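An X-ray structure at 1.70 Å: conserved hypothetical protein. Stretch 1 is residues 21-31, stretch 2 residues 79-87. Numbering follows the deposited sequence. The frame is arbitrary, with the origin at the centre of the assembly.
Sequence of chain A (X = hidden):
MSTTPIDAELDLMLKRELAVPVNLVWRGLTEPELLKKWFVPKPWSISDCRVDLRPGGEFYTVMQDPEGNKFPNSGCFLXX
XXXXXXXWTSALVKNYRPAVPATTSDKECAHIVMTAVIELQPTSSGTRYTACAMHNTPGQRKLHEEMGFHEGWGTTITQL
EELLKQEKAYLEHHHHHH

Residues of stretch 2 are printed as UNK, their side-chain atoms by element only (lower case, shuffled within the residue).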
# COMPACT_ATOMS: atom_id res chain seq x y z
N PRO A 21 -19.35 21.09 6.87
CA PRO A 21 -17.95 21.52 6.98
C PRO A 21 -16.98 20.35 6.85
O PRO A 21 -17.32 19.22 7.20
CB PRO A 21 -17.90 22.18 8.35
CG PRO A 21 -18.92 21.40 9.12
CD PRO A 21 -20.06 21.33 8.14
N VAL A 22 -15.78 20.63 6.37
CA VAL A 22 -14.77 19.60 6.15
C VAL A 22 -14.36 18.84 7.41
O VAL A 22 -14.06 17.65 7.34
CB VAL A 22 -13.50 20.20 5.50
CG1 VAL A 22 -12.77 21.12 6.48
CG2 VAL A 22 -12.58 19.08 5.03
N ASN A 23 -14.35 19.52 8.55
CA ASN A 23 -13.97 18.86 9.80
C ASN A 23 -14.96 17.74 10.13
O ASN A 23 -14.56 16.66 10.57
CB ASN A 23 -13.89 19.87 10.95
CG ASN A 23 -15.23 20.50 11.29
OD1 ASN A 23 -15.90 21.07 10.43
ND2 ASN A 23 -15.62 20.39 12.55
N LEU A 24 -16.25 18.00 9.91
CA LEU A 24 -17.27 16.99 10.19
C LEU A 24 -17.21 15.84 9.20
O LEU A 24 -17.35 14.68 9.58
CB LEU A 24 -18.66 17.62 10.17
CG LEU A 24 -18.97 18.58 11.31
CD1 LEU A 24 -20.41 19.07 11.15
CD2 LEU A 24 -18.78 17.90 12.65
N VAL A 25 -17.02 16.16 7.92
CA VAL A 25 -16.94 15.14 6.89
C VAL A 25 -15.78 14.21 7.21
O VAL A 25 -15.90 12.98 7.11
CB VAL A 25 -16.73 15.76 5.49
CG1 VAL A 25 -16.52 14.66 4.45
CG2 VAL A 25 -17.94 16.61 5.12
N TRP A 26 -14.66 14.79 7.62
CA TRP A 26 -13.49 13.99 7.95
C TRP A 26 -13.81 13.02 9.08
O TRP A 26 -13.40 11.87 9.03
CB TRP A 26 -12.32 14.88 8.35
CG TRP A 26 -11.07 14.10 8.65
CD1 TRP A 26 -10.53 13.87 9.88
CD2 TRP A 26 -10.21 13.46 7.70
NE1 TRP A 26 -9.37 13.12 9.75
CE2 TRP A 26 -9.16 12.86 8.42
CE3 TRP A 26 -10.23 13.34 6.30
CZ2 TRP A 26 -8.12 12.15 7.80
CZ3 TRP A 26 -9.20 12.62 5.67
CH2 TRP A 26 -8.16 12.04 6.43
N ARG A 27 -14.54 13.47 10.09
CA ARG A 27 -14.88 12.58 11.19
C ARG A 27 -15.78 11.44 10.68
O ARG A 27 -15.64 10.29 11.11
CB ARG A 27 -15.57 13.34 12.32
CG ARG A 27 -14.66 14.36 12.99
CD ARG A 27 -15.37 15.07 14.13
NE ARG A 27 -15.80 14.12 15.15
CZ ARG A 27 -16.48 14.45 16.25
NH1 ARG A 27 -16.81 15.72 16.46
NH2 ARG A 27 -16.83 13.52 17.13
N GLY A 28 -16.68 11.76 9.77
CA GLY A 28 -17.56 10.74 9.23
C GLY A 28 -16.80 9.66 8.47
O GLY A 28 -17.18 8.49 8.48
N LEU A 29 -15.71 10.05 7.82
CA LEU A 29 -14.90 9.11 7.06
C LEU A 29 -13.93 8.29 7.88
O LEU A 29 -13.46 7.24 7.43
CB LEU A 29 -14.09 9.87 6.00
CG LEU A 29 -14.88 10.40 4.81
CD1 LEU A 29 -14.06 11.46 4.10
CD2 LEU A 29 -15.22 9.25 3.88
N THR A 30 -13.64 8.74 9.10
CA THR A 30 -12.65 8.07 9.93
C THR A 30 -13.07 7.49 11.28
O THR A 30 -12.29 6.75 11.90
CB THR A 30 -11.48 9.04 10.17
OG1 THR A 30 -11.96 10.21 10.84
CG2 THR A 30 -10.88 9.46 8.83
N GLU A 31 -14.26 7.83 11.76
CA GLU A 31 -14.72 7.31 13.05
C GLU A 31 -15.67 6.13 12.90
O GLU A 31 -16.76 6.25 12.33
CB GLU A 31 -15.40 8.43 13.84
CG GLU A 31 -14.48 9.61 14.16
CD GLU A 31 -15.14 10.66 15.04
OE1 GLU A 31 -14.56 11.75 15.20
OE2 GLU A 31 -16.23 10.38 15.59
N UNK A 79 -2.50 6.49 3.29
CA UNK A 79 -2.25 7.91 3.50
C UNK A 79 -3.38 8.49 4.34
O UNK A 79 -4.55 8.20 4.10
o UNK A 79 -1.59 10.47 0.05
c UNK A 79 -1.94 10.18 2.40
c UNK A 79 -2.15 8.68 2.18
o UNK A 79 -2.21 12.22 1.21
c UNK A 79 -1.92 11.01 1.13
N UNK A 80 -3.00 9.29 5.32
CA UNK A 80 -3.96 9.94 6.20
C UNK A 80 -3.51 11.39 6.32
O UNK A 80 -2.64 11.71 7.13
c UNK A 80 -5.06 10.00 8.46
c UNK A 80 -4.00 9.31 7.61
c UNK A 80 -4.31 7.81 7.50
N UNK A 81 -4.08 12.25 5.49
CA UNK A 81 -3.74 13.66 5.51
C UNK A 81 -5.00 14.33 6.03
O UNK A 81 -5.98 14.50 5.31
c UNK A 81 -3.34 14.13 4.09
o UNK A 81 -2.24 13.33 3.63
c UNK A 81 -2.90 15.59 4.10
N UNK A 82 -4.97 14.68 7.32
CA UNK A 82 -6.12 15.26 8.00
C UNK A 82 -6.97 16.26 7.21
O UNK A 82 -6.46 17.26 6.69
o UNK A 82 -4.73 15.13 11.43
c UNK A 82 -5.28 14.77 10.36
c UNK A 82 -5.68 15.85 9.35
o UNK A 82 -5.51 13.57 10.09
N UNK A 83 -8.26 15.95 7.13
CA UNK A 83 -9.27 16.76 6.45
C UNK A 83 -8.93 17.09 5.00
O UNK A 83 -9.44 18.05 4.43
c UNK A 83 -9.54 18.03 7.26
c UNK A 83 -10.29 18.91 9.54
o UNK A 83 -10.46 18.74 10.77
c UNK A 83 -10.02 17.70 8.68
o UNK A 83 -10.36 20.04 9.00
N UNK A 84 -8.09 16.26 4.39
CA UNK A 84 -7.67 16.50 3.02
C UNK A 84 -7.68 15.26 2.14
O UNK A 84 -8.33 15.25 1.10
c UNK A 84 -6.26 17.11 3.04
n UNK A 84 -4.27 18.61 -0.53
c UNK A 84 -5.70 18.20 -0.62
c UNK A 84 -6.36 18.15 0.75
c UNK A 84 -5.59 17.23 1.68
N UNK A 85 -6.97 14.23 2.56
CA UNK A 85 -6.90 13.02 1.76
C UNK A 85 -6.81 11.73 2.58
O UNK A 85 -6.03 11.64 3.52
n UNK A 85 -4.40 13.17 -2.00
c UNK A 85 -5.70 13.09 0.80
c UNK A 85 -4.44 12.00 -1.12
c UNK A 85 -5.68 11.97 -0.23
c UNK A 85 -3.75 14.30 -1.73
n UNK A 85 -3.78 15.30 -2.59
n UNK A 85 -3.07 14.42 -0.59
N UNK A 86 -7.63 10.76 2.21
CA UNK A 86 -7.64 9.47 2.87
C UNK A 86 -7.51 8.41 1.79
O UNK A 86 -8.24 8.42 0.80
c UNK A 86 -8.95 9.26 3.63
c UNK A 86 -10.42 7.92 5.09
c UNK A 86 -7.97 8.03 5.57
c UNK A 86 -9.04 8.00 4.47
N UNK A 87 -6.55 7.51 1.96
CA UNK A 87 -6.35 6.44 0.99
C UNK A 87 -6.25 5.12 1.71
O UNK A 87 -5.48 4.99 2.67
c UNK A 87 -5.05 6.62 0.18
c UNK A 87 -3.84 8.20 -1.47
c UNK A 87 -4.87 5.45 -0.81
c UNK A 87 -5.07 7.96 -0.59
O HOH W 1 -12.09 16.54 11.81

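Position 79 has five side-chain atoms: three carbons in a row, the third carrying two oxygens. They do not reach stretch 1. An unbranched chain ending in a carboxylate is Glu 79.

Position 80 has three carbons, a branch point bearing two. One of the two lies 3.8 Å from CZ2 of Trp 26, at the edge of the indole. A fork directly at CB, all carbon, is Val 80.

Position 81 has one carbon bearing an oxygen and a carbon. Its CA-to-CB bond points away from stretch 1. The oxygen lies 2.7 Å from OE1 of Glu 79 and donates a hydrogen bond to it. This is Thr 81. Its backbone O is 3.5 Å from CH2 of Trp 26.

Position 82 has two carbons, the second carrying two oxygens. CB points away, but one oxygen comes within 3.8 Å of CZ2 of Trp 26. The short carboxylate is Asp 82.

Position 83 has three carbons, the third carrying two oxygens. The second carbon is 3.7 Å from CB of Trp 26, one oxygen is 3.6 Å from CB of Asn 23, and the other is 3.7 Å from CG1 of Val 22. This is Glu 83.

Position 84 has four carbons in a row ending in nitrogen. The CA-to-CB bond points away from stretch 1, and no side-chain atom comes into contact with it. This is Lys 84.

Position 85 has three carbons, a nitrogen, then a carbon with two more nitrogens. The CA-to-CB bond points away, and the side chain makes no contact with stretch 1. This guanidinium marks Arg 85. Its NH1 forms a salt bridge with OE1 of Glu 79 at 3.0 Å, within the hairpin.

Position 86 has four carbons, forked at the second. Its CB is 3.9 Å from CZ3 of Trp 26, and one terminal carbon is 4.1 Å from CG2 of Thr 30. This is Leu 86.

Position 87 has four carbons forked at the first, one arm two carbons long. It does not touch stretch 1. This is Ile 87.

The contact centres on Trp 26, which packs against the turn joining the two strands. N of Glu 83 approaches CD2 of Trp 26 at 3.2 Å over one ring face. CA of Asp 82 sits over the same face, 4.1 Å from the centroid of the six-membered ring of Trp 26, in a CH-pi contact. Leu 86 extends the apolar packing to Leu 29. No direct hydrogen bond crosses. Instead, water 1 donates to O of Asn 23 at 2.8 Å and to OE1 of Glu 83 at 2.9 Å.

Stretch 2 79-87: EVTDEKRLI
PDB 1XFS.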